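Local coordinates for septation protein imp2 (Schizosaccharomyces pombe, PDB 5C1F) that binds membrane phospholipids through its F-BAR domain, probably anchoring the cytokinetic ring, takes part in medial-ring disassembly and is required for normal septation, at residues S39-R44 and W227-L232; I47-A52 and L95-V100; K57-T62 and E81-A86; K87-I92 and F238-A243. All coordinates share one frame; numbering follows the deposited sequence.

Interaction 1: S39-R44 and W227-L232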
loop_
_atom_site.group_PDB
_atom_site.type_symbol
_atom_site.label_atom_id
_atom_site.label_comp_id
_atom_site.label_asym_id
_atom_site.label_seq_id
_atom_site.Cartn_x
_atom_site.Cartn_y
_atom_site.Cartn_z
ATOM N N SER A 39 13.398 -0.446 -14.011
ATOM C CA SER A 39 12.646 -1.676 -13.794
ATOM C C SER A 39 12.234 -1.829 -12.334
ATOM O O SER A 39 11.123 -2.266 -12.034
ATOM C CB SER A 39 13.473 -2.884 -14.237
ATOM O OG SER A 39 12.789 -4.094 -13.966
ATOM N N PHE A 40 13.138 -1.467 -11.431
ATOM C CA PHE A 40 12.866 -1.527 -10.001
ATOM C C PHE A 40 11.701 -0.614 -9.626
ATOM O O PHE A 40 10.742 -1.044 -8.979
ATOM C CB PHE A 40 14.119 -1.145 -9.206
ATOM C CG PHE A 40 13.920 -1.142 -7.715
ATOM C CD1 PHE A 40 14.069 -2.307 -6.980
ATOM C CD2 PHE A 40 13.594 0.028 -7.046
ATOM C CE1 PHE A 40 13.888 -2.307 -5.604
ATOM C CE2 PHE A 40 13.412 0.034 -5.673
ATOM C CZ PHE A 40 13.559 -1.134 -4.951
ATOM N N TYR A 41 11.782 0.646 -10.039
ATOM C CA TYR A 41 10.760 1.623 -9.682
ATOM C C TYR A 41 9.481 1.435 -10.485
ATOM O O TYR A 41 8.414 1.876 -10.064
ATOM C CB TYR A 41 11.297 3.043 -9.852
ATOM C CG TYR A 41 12.266 3.422 -8.759
ATOM C CD1 TYR A 41 11.843 3.527 -7.439
ATOM C CD2 TYR A 41 13.603 3.664 -9.039
ATOM C CE1 TYR A 41 12.722 3.868 -6.430
ATOM C CE2 TYR A 41 14.491 4.007 -8.038
ATOM C CZ TYR A 41 14.046 4.106 -6.736
ATOM O OH TYR A 41 14.927 4.446 -5.736
ATOM N N HIS A 42 9.589 0.779 -11.637
ATOM C CA HIS A 42 8.410 0.397 -12.403
ATOM C C HIS A 42 7.531 -0.528 -11.572
ATOM O O HIS A 42 6.319 -0.335 -11.475
ATOM C CB HIS A 42 8.805 -0.290 -13.709
ATOM C CG HIS A 42 7.651 -0.900 -14.444
ATOM N ND1 HIS A 42 6.774 -0.156 -15.202
ATOM C CD2 HIS A 42 7.232 -2.184 -14.533
ATOM C CE1 HIS A 42 5.865 -0.957 -15.731
ATOM N NE2 HIS A 42 6.120 -2.193 -15.340
ATOM N N GLU A 43 8.159 -1.533 -10.969
ATOM C CA GLU A 43 7.454 -2.488 -10.126
ATOM C C GLU A 43 6.902 -1.809 -8.870
ATOM O O GLU A 43 5.751 -2.036 -8.486
ATOM C CB GLU A 43 8.383 -3.645 -9.747
ATOM C CG GLU A 43 7.810 -4.629 -8.740
ATOM C CD GLU A 43 6.726 -5.520 -9.318
ATOM O OE1 GLU A 43 6.436 -5.410 -10.527
ATOM O OE2 GLU A 43 6.161 -6.339 -8.558
ATOM N N ARG A 44 7.726 -0.970 -8.249
ATOM C CA ARG A 44 7.342 -0.237 -7.044
ATOM C C ARG A 44 6.098 0.620 -7.274
ATOM O O ARG A 44 5.262 0.773 -6.383
ATOM C CB ARG A 44 8.505 0.641 -6.568
ATOM C CG ARG A 44 8.240 1.381 -5.272
ATOM C CD ARG A 44 7.872 0.423 -4.147
ATOM N NE ARG A 44 7.521 1.146 -2.929
ATOM C CZ ARG A 44 6.297 1.584 -2.649
ATOM N NH1 ARG A 44 5.301 1.367 -3.497
ATOM N NH2 ARG A 44 6.065 2.238 -1.517
ATOM N N TRP A 227 15.838 10.765 -4.328
ATOM C CA TRP A 227 15.365 11.766 -3.386
ATOM C C TRP A 227 13.872 12.003 -3.595
ATOM O O TRP A 227 13.098 12.006 -2.639
ATOM C CB TRP A 227 16.143 13.072 -3.539
ATOM C CG TRP A 227 15.829 14.086 -2.484
ATOM C CD1 TRP A 227 14.798 14.979 -2.487
ATOM C CD2 TRP A 227 16.556 14.316 -1.268
ATOM N NE1 TRP A 227 14.835 15.749 -1.350
ATOM C CE2 TRP A 227 15.904 15.363 -0.585
ATOM C CE3 TRP A 227 17.691 13.737 -0.692
ATOM C CZ2 TRP A 227 16.351 15.844 0.645
ATOM C CZ3 TRP A 227 18.133 14.217 0.530
ATOM C CH2 TRP A 227 17.464 15.259 1.184
ATOM N N THR A 228 13.477 12.186 -4.852
ATOM C CA THR A 228 12.074 12.388 -5.202
ATOM C C THR A 228 11.222 11.218 -4.714
ATOM O O THR A 228 10.123 11.416 -4.191
ATOM C CB THR A 228 11.894 12.573 -6.728
ATOM O OG1 THR A 228 12.504 13.805 -7.130
ATOM C CG2 THR A 228 10.417 12.610 -7.109
ATOM N N PHE A 229 11.749 10.006 -4.865
ATOM C CA PHE A 229 11.072 8.805 -4.392
ATOM C C PHE A 229 10.737 8.891 -2.900
ATOM O O PHE A 229 9.615 8.582 -2.497
ATOM C CB PHE A 229 11.933 7.568 -4.676
ATOM C CG PHE A 229 11.418 6.304 -4.040
ATOM C CD1 PHE A 229 10.218 5.746 -4.447
ATOM C CD2 PHE A 229 12.144 5.664 -3.044
ATOM C CE1 PHE A 229 9.741 4.582 -3.870
ATOM C CE2 PHE A 229 11.674 4.499 -2.463
ATOM C CZ PHE A 229 10.471 3.956 -2.879
ATOM N N THR A 230 11.698 9.325 -2.085
ATOM C CA THR A 230 11.472 9.437 -0.643
ATOM C C THR A 230 10.484 10.545 -0.298
ATOM O O THR A 230 9.728 10.435 0.671
ATOM C CB THR A 230 12.779 9.705 0.128
ATOM O OG1 THR A 230 13.229 11.044 -0.125
ATOM C CG2 THR A 230 13.853 8.711 -0.277
ATOM N N LEU A 231 10.502 11.618 -1.083
ATOM C CA LEU A 231 9.585 12.729 -0.867
ATOM C C LEU A 231 8.152 12.283 -1.110
ATOM O O LEU A 231 7.242 12.636 -0.360
ATOM C CB LEU A 231 9.931 13.904 -1.781
ATOM C CG LEU A 231 11.239 14.633 -1.492
ATOM C CD1 LEU A 231 11.384 15.825 -2.421
ATOM C CD2 LEU A 231 11.296 15.067 -0.036
ATOM N N LEU A 232 7.966 11.500 -2.168
ATOM C CA LEU A 232 6.658 10.960 -2.511
ATOM C C LEU A 232 6.124 10.019 -1.432
ATOM O O LEU A 232 4.946 10.079 -1.083
ATOM C CB LEU A 232 6.722 10.237 -3.860
ATOM C CG LEU A 232 6.910 11.157 -5.065
ATOM C CD1 LEU A 232 7.037 10.355 -6.360
ATOM C CD2 LEU A 232 5.755 12.153 -5.143
#

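Interaction 2: I47-A52 and L95-V100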
loop_
_atom_site.group_PDB
_atom_site.type_symbol
_atom_site.label_atom_id
_atom_site.label_comp_id
_atom_site.label_asym_id
_atom_site.label_seq_id
_atom_site.Cartn_x
_atom_site.Cartn_y
_atom_site.Cartn_z
ATOM N N ILE A 47 3.066 -1.778 -7.679
ATOM C CA ILE A 47 2.726 -2.232 -6.336
ATOM C C ILE A 47 1.850 -1.192 -5.647
ATOM O O ILE A 47 0.829 -1.527 -5.045
ATOM C CB ILE A 47 3.989 -2.498 -5.485
ATOM C CG1 ILE A 47 4.751 -3.708 -6.029
ATOM C CG2 ILE A 47 3.620 -2.721 -4.024
ATOM C CD1 ILE A 47 6.061 -3.981 -5.318
ATOM N N GLU A 48 2.243 0.072 -5.760
ATOM C CA GLU A 48 1.493 1.158 -5.141
ATOM C C GLU A 48 0.112 1.316 -5.768
ATOM O O GLU A 48 -0.873 1.565 -5.073
ATOM C CB GLU A 48 2.265 2.472 -5.252
ATOM C CG GLU A 48 1.714 3.585 -4.369
ATOM C CD GLU A 48 2.038 3.375 -2.897
ATOM O OE1 GLU A 48 2.771 2.415 -2.580
ATOM O OE2 GLU A 48 1.565 4.172 -2.056
ATOM N N GLU A 49 0.045 1.164 -7.086
ATOM C CA GLU A 49 -1.211 1.314 -7.810
ATOM C C GLU A 49 -2.213 0.240 -7.401
ATOM O O GLU A 49 -3.366 0.542 -7.094
ATOM C CB GLU A 49 -0.967 1.261 -9.321
ATOM C CG GLU A 49 -2.211 1.524 -10.161
ATOM C CD GLU A 49 -1.926 1.488 -11.655
ATOM O OE1 GLU A 49 -0.753 1.299 -12.037
ATOM O OE2 GLU A 49 -2.876 1.649 -12.450
ATOM N N ASP A 50 -1.761 -1.010 -7.405
ATOM C CA ASP A 50 -2.587 -2.145 -7.000
ATOM C C ASP A 50 -3.123 -1.959 -5.582
ATOM O O ASP A 50 -4.292 -2.226 -5.304
ATOM C CB ASP A 50 -1.783 -3.444 -7.094
ATOM C CG ASP A 50 -2.584 -4.661 -6.668
ATOM O OD1 ASP A 50 -3.766 -4.766 -7.059
ATOM O OD2 ASP A 50 -2.031 -5.517 -5.944
ATOM N N TYR A 51 -2.241 -1.508 -4.695
ATOM C CA TYR A 51 -2.574 -1.167 -3.318
ATOM C C TYR A 51 -3.695 -0.124 -3.283
ATOM O O TYR A 51 -4.710 -0.303 -2.605
ATOM C CB TYR A 51 -1.311 -0.655 -2.617
ATOM C CG TYR A 51 -1.392 -0.425 -1.122
ATOM C CD1 TYR A 51 -1.802 -1.429 -0.254
ATOM C CD2 TYR A 51 -0.988 0.785 -0.574
ATOM C CE1 TYR A 51 -1.846 -1.213 1.122
ATOM C CE2 TYR A 51 -1.025 1.008 0.792
ATOM C CZ TYR A 51 -1.453 0.010 1.635
ATOM O OH TYR A 51 -1.487 0.243 2.995
ATOM N N ALA A 52 -3.510 0.952 -4.039
ATOM C CA ALA A 52 -4.511 2.004 -4.147
ATOM C C ALA A 52 -5.844 1.484 -4.689
ATOM O O ALA A 52 -6.903 1.794 -4.145
ATOM C CB ALA A 52 -3.992 3.122 -5.023
ATOM N N LEU A 95 2.496 9.503 -9.553
ATOM C CA LEU A 95 3.719 10.292 -9.482
ATOM C C LEU A 95 4.956 9.390 -9.480
ATOM O O LEU A 95 6.000 9.754 -10.029
ATOM C CB LEU A 95 3.708 11.192 -8.243
ATOM C CG LEU A 95 2.622 12.278 -8.225
ATOM C CD1 LEU A 95 2.550 12.967 -6.867
ATOM C CD2 LEU A 95 2.855 13.297 -9.333
ATOM N N LEU A 96 4.840 8.212 -8.871
ATOM C CA LEU A 96 5.933 7.245 -8.893
ATOM C C LEU A 96 6.235 6.828 -10.328
ATOM O O LEU A 96 7.388 6.576 -10.684
ATOM C CB LEU A 96 5.599 6.015 -8.046
ATOM C CG LEU A 96 5.710 6.148 -6.526
ATOM C CD1 LEU A 96 5.291 4.856 -5.836
ATOM C CD2 LEU A 96 7.121 6.542 -6.112
ATOM N N GLN A 97 5.196 6.762 -11.152
ATOM C CA GLN A 97 5.370 6.409 -12.553
ATOM C C GLN A 97 5.924 7.578 -13.357
ATOM O O GLN A 97 6.890 7.419 -14.096
ATOM C CB GLN A 97 4.048 5.925 -13.153
ATOM C CG GLN A 97 3.818 4.438 -12.940
ATOM C CD GLN A 97 2.355 4.038 -12.983
ATOM O OE1 GLN A 97 1.484 4.849 -13.303
ATOM N NE2 GLN A 97 2.078 2.778 -12.657
ATOM N N ASP A 98 5.327 8.754 -13.194
ATOM C CA ASP A 98 5.686 9.910 -14.010
ATOM C C ASP A 98 6.986 10.587 -13.584
ATOM O O ASP A 98 7.813 10.927 -14.430
ATOM C CB ASP A 98 4.549 10.934 -13.995
ATOM C CG ASP A 98 3.266 10.384 -14.583
ATOM O OD1 ASP A 98 3.351 9.492 -15.453
ATOM O OD2 ASP A 98 2.175 10.835 -14.173
ATOM N N ASP A 99 7.174 10.783 -12.282
ATOM C CA ASP A 99 8.321 11.546 -11.792
ATOM C C ASP A 99 9.519 10.677 -11.422
ATOM O O ASP A 99 10.645 11.169 -11.349
ATOM C CB ASP A 99 7.924 12.392 -10.583
ATOM C CG ASP A 99 6.865 13.422 -10.916
ATOM O OD1 ASP A 99 6.678 13.718 -12.115
ATOM O OD2 ASP A 99 6.226 13.936 -9.977
ATOM N N VAL A 100 9.288 9.392 -11.181
ATOM C CA VAL A 100 10.390 8.512 -10.809
ATOM C C VAL A 100 10.722 7.544 -11.944
ATOM O O VAL A 100 11.758 7.686 -12.589
ATOM C CB VAL A 100 10.079 7.740 -9.514
ATOM C CG1 VAL A 100 11.282 6.924 -9.078
ATOM C CG2 VAL A 100 9.683 8.708 -8.413
#

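Interaction 3: K57-T62 and E81-A86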
loop_
_atom_site.group_PDB
_atom_site.type_symbol
_atom_site.label_atom_id
_atom_site.label_comp_id
_atom_site.label_asym_id
_atom_site.label_seq_id
_atom_site.Cartn_x
_atom_site.Cartn_y
_atom_site.Cartn_z
ATOM N N LYS A 57 -11.588 -0.083 -3.787
ATOM C CA LYS A 57 -12.637 -1.094 -3.869
ATOM C C LYS A 57 -13.215 -1.391 -2.488
ATOM O O LYS A 57 -14.426 -1.543 -2.323
ATOM C CB LYS A 57 -12.098 -2.378 -4.501
ATOM C CG LYS A 57 -13.151 -3.458 -4.700
ATOM C CD LYS A 57 -12.545 -4.724 -5.291
ATOM C CE LYS A 57 -13.581 -5.835 -5.417
ATOM N NZ LYS A 57 -14.620 -5.524 -6.440
ATOM N N LEU A 58 -12.333 -1.456 -1.497
ATOM C CA LEU A 58 -12.735 -1.705 -0.120
ATOM C C LEU A 58 -13.612 -0.580 0.416
ATOM O O LEU A 58 -14.531 -0.815 1.199
ATOM C CB LEU A 58 -11.500 -1.878 0.767
ATOM C CG LEU A 58 -11.738 -1.966 2.275
ATOM C CD1 LEU A 58 -12.604 -3.169 2.617
ATOM C CD2 LEU A 58 -10.417 -2.017 3.026
ATOM N N SER A 59 -13.323 0.643 -0.017
ATOM C CA SER A 59 -14.069 1.818 0.421
ATOM C C SER A 59 -15.495 1.824 -0.115
ATOM O O SER A 59 -16.366 2.499 0.433
ATOM C CB SER A 59 -13.351 3.094 -0.014
ATOM O OG SER A 59 -12.029 3.120 0.489
ATOM N N ARG A 60 -15.725 1.071 -1.189
ATOM C CA ARG A 60 -17.043 0.978 -1.814
ATOM C C ARG A 60 -17.951 0.028 -1.060
ATOM O O ARG A 60 -19.092 -0.201 -1.463
ATOM C CB ARG A 60 -16.925 0.510 -3.265
ATOM C CG ARG A 60 -16.091 1.414 -4.132
ATOM C CD ARG A 60 -16.713 2.792 -4.245
ATOM N NE ARG A 60 -15.687 3.791 -4.519
ATOM C CZ ARG A 60 -15.184 4.611 -3.604
ATOM N NH1 ARG A 60 -15.629 4.567 -2.355
ATOM N NH2 ARG A 60 -14.244 5.484 -3.940
ATOM N N THR A 61 -17.435 -0.541 0.023
ATOM C CA THR A 61 -18.207 -1.481 0.817
ATOM C C THR A 61 -19.457 -0.808 1.350
ATOM O O THR A 61 -19.397 0.284 1.909
ATOM C CB THR A 61 -17.388 -2.049 1.991
ATOM O OG1 THR A 61 -16.259 -2.769 1.480
ATOM C CG2 THR A 61 -18.238 -2.990 2.833
ATOM N N THR A 62 -20.594 -1.458 1.146
ATOM C CA THR A 62 -21.852 -0.966 1.676
ATOM C C THR A 62 -22.172 -1.708 2.962
ATOM O O THR A 62 -22.141 -2.938 3.007
ATOM C CB THR A 62 -23.004 -1.142 0.668
ATOM O OG1 THR A 62 -23.316 -2.534 0.528
ATOM C CG2 THR A 62 -22.615 -0.573 -0.688
ATOM N N GLU A 81 -12.560 8.077 5.042
ATOM C CA GLU A 81 -11.154 8.415 5.222
ATOM C C GLU A 81 -10.241 7.323 4.676
ATOM O O GLU A 81 -9.117 7.603 4.254
ATOM C CB GLU A 81 -10.839 8.696 6.696
ATOM C CG GLU A 81 -11.419 10.015 7.219
ATOM C CD GLU A 81 -10.912 11.249 6.466
ATOM O OE1 GLU A 81 -9.928 11.142 5.701
ATOM O OE2 GLU A 81 -11.502 12.337 6.644
ATOM N N VAL A 82 -10.723 6.082 4.679
ATOM C CA VAL A 82 -10.013 4.999 4.010
ATOM C C VAL A 82 -10.030 5.267 2.503
ATOM O O VAL A 82 -9.054 4.991 1.797
ATOM C CB VAL A 82 -10.635 3.621 4.337
ATOM C CG1 VAL A 82 -10.179 2.558 3.347
ATOM C CG2 VAL A 82 -10.290 3.212 5.763
ATOM N N ASP A 83 -11.133 5.838 2.023
ATOM C CA ASP A 83 -11.251 6.239 0.625
ATOM C C ASP A 83 -10.273 7.367 0.307
ATOM O O ASP A 83 -9.647 7.372 -0.753
ATOM C CB ASP A 83 -12.685 6.671 0.308
ATOM C CG ASP A 83 -12.965 6.726 -1.186
ATOM O OD1 ASP A 83 -12.216 6.100 -1.966
ATOM O OD2 ASP A 83 -13.948 7.390 -1.578
ATOM N N ASN A 84 -10.136 8.318 1.229
ATOM C CA ASN A 84 -9.181 9.409 1.053
ATOM C C ASN A 84 -7.749 8.890 1.002
ATOM O O ASN A 84 -6.905 9.421 0.285
ATOM C CB ASN A 84 -9.323 10.443 2.168
ATOM C CG ASN A 84 -10.505 11.363 1.958
ATOM O OD1 ASN A 84 -10.939 11.581 0.824
ATOM N ND2 ASN A 84 -11.032 11.911 3.047
ATOM N N MET A 85 -7.484 7.843 1.769
ATOM C CA MET A 85 -6.173 7.221 1.745
ATOM C C MET A 85 -5.942 6.526 0.402
ATOM O O MET A 85 -4.845 6.583 -0.150
ATOM C CB MET A 85 -6.026 6.241 2.908
ATOM C CG MET A 85 -5.864 6.935 4.257
ATOM S SD MET A 85 -5.567 5.800 5.628
ATOM C CE MET A 85 -7.101 5.947 6.533
ATOM N N ALA A 86 -6.985 5.895 -0.128
ATOM C CA ALA A 86 -6.918 5.264 -1.444
ATOM C C ALA A 86 -6.602 6.284 -2.537
ATOM O O ALA A 86 -5.715 6.063 -3.359
ATOM C CB ALA A 86 -8.225 4.543 -1.759
#

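Interaction 4: K87-I92 and F238-A243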
loop_
_atom_site.group_PDB
_atom_site.type_symbol
_atom_site.label_atom_id
_atom_site.label_comp_id
_atom_site.label_asym_id
_atom_site.label_seq_id
_atom_site.Cartn_x
_atom_site.Cartn_y
_atom_site.Cartn_z
ATOM N N LYS A 87 -7.337 7.395 -2.539
ATOM C CA LYS A 87 -7.137 8.470 -3.511
ATOM C C LYS A 87 -5.706 8.988 -3.486
ATOM O O LYS A 87 -5.108 9.253 -4.531
ATOM C CB LYS A 87 -8.091 9.634 -3.240
ATOM C CG LYS A 87 -9.561 9.281 -3.263
ATOM C CD LYS A 87 -10.396 10.452 -2.756
ATOM C CE LYS A 87 -11.852 10.067 -2.563
ATOM N NZ LYS A 87 -12.652 11.193 -2.005
ATOM N N SER A 88 -5.174 9.151 -2.279
ATOM C CA SER A 88 -3.812 9.626 -2.099
ATOM C C SER A 88 -2.825 8.622 -2.682
ATOM O O SER A 88 -1.960 8.983 -3.479
ATOM C CB SER A 88 -3.519 9.871 -0.616
ATOM O OG SER A 88 -2.151 10.181 -0.401
ATOM N N HIS A 89 -2.967 7.359 -2.290
ATOM C CA HIS A 89 -2.083 6.311 -2.787
ATOM C C HIS A 89 -2.160 6.172 -4.311
ATOM O O HIS A 89 -1.157 5.862 -4.951
ATOM C CB HIS A 89 -2.403 4.977 -2.107
ATOM C CG HIS A 89 -1.844 4.861 -0.723
ATOM N ND1 HIS A 89 -0.516 4.577 -0.480
ATOM C CD2 HIS A 89 -2.425 4.997 0.492
ATOM C CE1 HIS A 89 -0.307 4.541 0.823
ATOM N NE2 HIS A 89 -1.449 4.795 1.436
ATOM N N LEU A 90 -3.330 6.420 -4.893
ATOM C CA LEU A 90 -3.462 6.379 -6.350
ATOM C C LEU A 90 -2.677 7.519 -6.989
ATOM O O LEU A 90 -1.985 7.322 -7.991
ATOM C CB LEU A 90 -4.930 6.447 -6.779
ATOM C CG LEU A 90 -5.173 6.280 -8.283
ATOM C CD1 LEU A 90 -4.647 4.936 -8.770
ATOM C CD2 LEU A 90 -6.645 6.432 -8.627
ATOM N N GLN A 91 -2.791 8.707 -6.399
ATOM C CA GLN A 91 -2.033 9.871 -6.845
ATOM C C GLN A 91 -0.527 9.628 -6.693
ATOM O O GLN A 91 0.258 9.976 -7.573
ATOM C CB GLN A 91 -2.465 11.117 -6.057
ATOM C CG GLN A 91 -1.605 12.362 -6.273
ATOM C CD GLN A 91 -1.843 13.032 -7.616
ATOM O OE1 GLN A 91 -1.557 12.461 -8.669
ATOM N NE2 GLN A 91 -2.363 14.255 -7.583
ATOM N N ILE A 92 -0.133 9.012 -5.584
ATOM C CA ILE A 92 1.274 8.714 -5.335
ATOM C C ILE A 92 1.822 7.725 -6.363
ATOM O O ILE A 92 2.930 7.900 -6.873
ATOM C CB ILE A 92 1.490 8.154 -3.910
ATOM C CG1 ILE A 92 1.145 9.218 -2.867
ATOM C CG2 ILE A 92 2.936 7.710 -3.719
ATOM C CD1 ILE A 92 2.027 10.450 -2.940
ATOM N N PHE A 238 2.340 11.320 5.415
ATOM C CA PHE A 238 1.671 12.497 5.955
ATOM C C PHE A 238 0.167 12.450 5.673
ATOM O O PHE A 238 -0.650 12.594 6.584
ATOM C CB PHE A 238 2.291 13.769 5.366
ATOM C CG PHE A 238 1.643 15.041 5.839
ATOM C CD1 PHE A 238 2.004 15.606 7.049
ATOM C CD2 PHE A 238 0.678 15.679 5.067
ATOM C CE1 PHE A 238 1.413 16.783 7.487
ATOM C CE2 PHE A 238 0.084 16.855 5.502
ATOM C CZ PHE A 238 0.451 17.407 6.711
ATOM N N ASN A 239 -0.191 12.230 4.410
ATOM C CA ASN A 239 -1.595 12.173 4.004
ATOM C C ASN A 239 -2.400 11.131 4.779
ATOM O O ASN A 239 -3.470 11.436 5.308
ATOM C CB ASN A 239 -1.706 11.891 2.505
ATOM C CG ASN A 239 -1.251 13.061 1.654
ATOM O OD1 ASN A 239 -1.075 14.177 2.150
ATOM N ND2 ASN A 239 -1.068 12.814 0.360
ATOM N N ASP A 240 -1.888 9.905 4.841
ATOM C CA ASP A 240 -2.579 8.828 5.540
ATOM C C ASP A 240 -2.686 9.111 7.034
ATOM O O ASP A 240 -3.711 8.823 7.653
ATOM C CB ASP A 240 -1.872 7.493 5.311
ATOM C CG ASP A 240 -2.167 6.904 3.948
ATOM O OD1 ASP A 240 -2.704 7.630 3.085
ATOM O OD2 ASP A 240 -1.854 5.713 3.738
ATOM N N ASP A 241 -1.631 9.676 7.610
ATOM C CA ASP A 241 -1.647 9.995 9.031
ATOM C C ASP A 241 -2.666 11.089 9.342
ATOM O O ASP A 241 -3.303 11.066 10.398
ATOM C CB ASP A 241 -0.262 10.424 9.516
ATOM C CG ASP A 241 -0.243 10.727 10.998
ATOM O OD1 ASP A 241 -0.709 9.870 11.777
ATOM O OD2 ASP A 241 0.206 11.826 11.382
ATOM N N GLN A 242 -2.820 12.044 8.424
ATOM C CA GLN A 242 -3.817 13.098 8.597
ATOM C C GLN A 242 -5.222 12.513 8.538
ATOM O O GLN A 242 -6.110 12.944 9.273
ATOM C CB GLN A 242 -3.658 14.194 7.540
ATOM C CG GLN A 242 -2.431 15.073 7.719
ATOM C CD GLN A 242 -2.435 15.833 9.032
ATOM O OE1 GLN A 242 -3.217 16.764 9.223
ATOM N NE2 GLN A 242 -1.555 15.439 9.946
ATOM N N ALA A 243 -5.417 11.526 7.667
ATOM C CA ALA A 243 -6.710 10.860 7.549
ATOM C C ALA A 243 -7.041 10.083 8.823
ATOM O O ALA A 243 -8.184 10.095 9.288
ATOM C CB ALA A 243 -6.723 9.933 6.341
HETATM O O HOH W 1 -1.167 8.029 0.955
#

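Interaction 1: S39-R44 and W227-L232
Tyr41 drives its CE1 edge into the ring face of Phe229, an edge-to-face (T-shaped) pair that joins helix 18-59 to helix 162-252 in the helical bundle of the F-BAR domain. The centroids of the Tyr41 and Phe229 rings are 5.0 Å apart and the planes meet at 59°. Tyr41 CE1 sits over the middle of the Phe229 ring, 3.7 Å from Phe229 CG. Phe229 reaches across because its CG is anti to the backbone N (chi1 171°), which carries the ring outward from its helix. One turn further along, the aliphatic part of Arg44 packs on the far end of the same ring, with Arg44 CG 3.8 Å from Phe229 CE1. The Arg44 guanidinium plane stands almost perpendicular to the ring, at 87°, and its NH1 forms a salt bridge with Glu48.

In the next shell, Val100 packs on Tyr41 and Leu96 on Phe229, both from helix 69-155, while Met78 of the second subunit also reaches Tyr41. Phe40 turns its edge to one Tyr41 face, CD2 3.8 Å above the ring plane. Tyr41 OH ends up buried beside Phe229 CD2, 4.1 Å away, without a hydrogen-bond partner in the model.

Interaction 2: I47-A52 and L95-V100
Gln97 and Glu49 make the polar half of this contact between helix 18-59 and helix 69-155 of the F-BAR bundle. Gln97 NE2 donates to Glu49 OE1 over 3.3 Å, a fairly straight bond at 159°. The acceptor lies close to the Gln97 amide plane, but the amide comes at the carboxylate from above its plane, the two flat groups being turned 75° against each other. Extended beyond CG, both side chains span the gap and meet at their ends.

The apolar half lies next to it, deeper in the bundle. Leu96 CD1 rests against the methylene carbons of Glu48, 3.9 Å from Glu48 CB and 4.1 Å from Glu48 CG. The Glu48 chain then bends at chi2 (74°) and takes its carboxylate elsewhere, to Tyr51 OH of the second subunit, Arg44 and His89.

With Glu49 cut back to an alanine, the Gln97 amide would probably lose this acceptor and be free to swing. Glu49 OE2 has a long, weak ion pair with Lys53. With one long bond on the partly exposed side and aliphatic packing on the buried side, the chemistry implies a modest tie here, the charge of Glu48 being spent on other partners.

Interaction 3: K57-T62 and E81-A86
Asp83 OD2 is gripped by both terminal nitrogens of Arg60: NH2 donates to Asp83 OD2 at 3.0 Å, and NH1 adds a weak bond to the same oxygen at 3.4 Å. Arg60 NH2 also bonds Asp83 OD1, at 2.9 Å, so this one nitrogen forks across the carboxylate and completes the salt bridge. Both oxygens are met on their syn sides, yet about 30° out of the carboxylate plane, and the guanidinium and carboxylate planes stand 81° apart. The pair is therefore crossed, unlike the coplanar, end-on pairing of an ideal bidentate bridge. Arg60 gets there by folding back, its chain bent at chi2 (-63°), while Asp83 CG is anti to its own backbone N and leans out to meet it. Arg60 is solvent-exposed, which probably tempers the strength of the bridge.

Beneath the ion pair the backbones come close, the CA atoms of Ser59 and Asp83 being 5.2 Å apart. A small side chain suits this spot. Ser59 OG touches Asp83 CA at 3.2 Å and Val82 CG1 at 3.5 Å, and it is hydrogen-bonded to Met55 O within its own helix. In the turn that follows, Thr61 OG1 and Thr61 N both bond Leu58 O. Val82 also packs on Phe229 of the second subunit. Closely packed at the end of helix 18-59, with the chain about to cross into helix 69-155, the contact belongs to an antiparallel helical hairpin, the first two long helices of the F-BAR fold.

Interaction 4: K87-I92 and F238-A243
A buried His-carboxylate hydrogen bond, His89 to Asp240, ties helix 69-155 to the antiparallel helix 162-252 in the F-BAR bundle. The two short segments run at 176°, their axes 10.3 Å apart. His89 NE2 donates to Asp240 OD2 over a short 2.5 Å, meeting the oxygen on its syn side, with the ring and carboxylate planes turned 61° apart. Their chi1 near -77°, with CG anti to the carbonyl carbon, sends both side chains across the gap to meet at about a right angle.

On the more exposed side, Asn239 ND2 donates to Ser88 OG at 2.9 Å, and Ser88 OG lies close to the amide plane. A water joins the two halves: it is hydrogen-bonded to Ser88 OG and donates to Asp240 OD1, both at 2.7 Å, while sitting over the face of the His89 ring. A leucine at Asp240 would probably leave His89 NE2 and this water without the carboxylate oxygens they donate to.

His89 is fixed from its other nitrogen too, ND1 being bonded to Glu48, and Tyr51 packs edge-to-face with the ring. An imidazole held between two acidic side chains is likely to carry a positive charge, offsetting theirs inside the bundle.

From the N terminus, helix 18-59 supplies in turn the first segments of interactions 1, 2 and 3. Interaction 3 closes first, round the turn into helix 69-155; interaction 2 encloses it, and interaction 1, which waits for helix 162-252, encloses both. Interaction 4 opens on helix 69-155 after interaction 3 has closed but before interaction 2 has, and closes beyond interaction 1, so it crosses both of them. Helix pairs 18-59/69-155, 69-155/162-252 and 18-59/162-252 are thus all joined. The contacts interlock: Leu232 packs on Leu95, Ala52 on Ala86, and Met85 on Asp240. All four also border the second subunit.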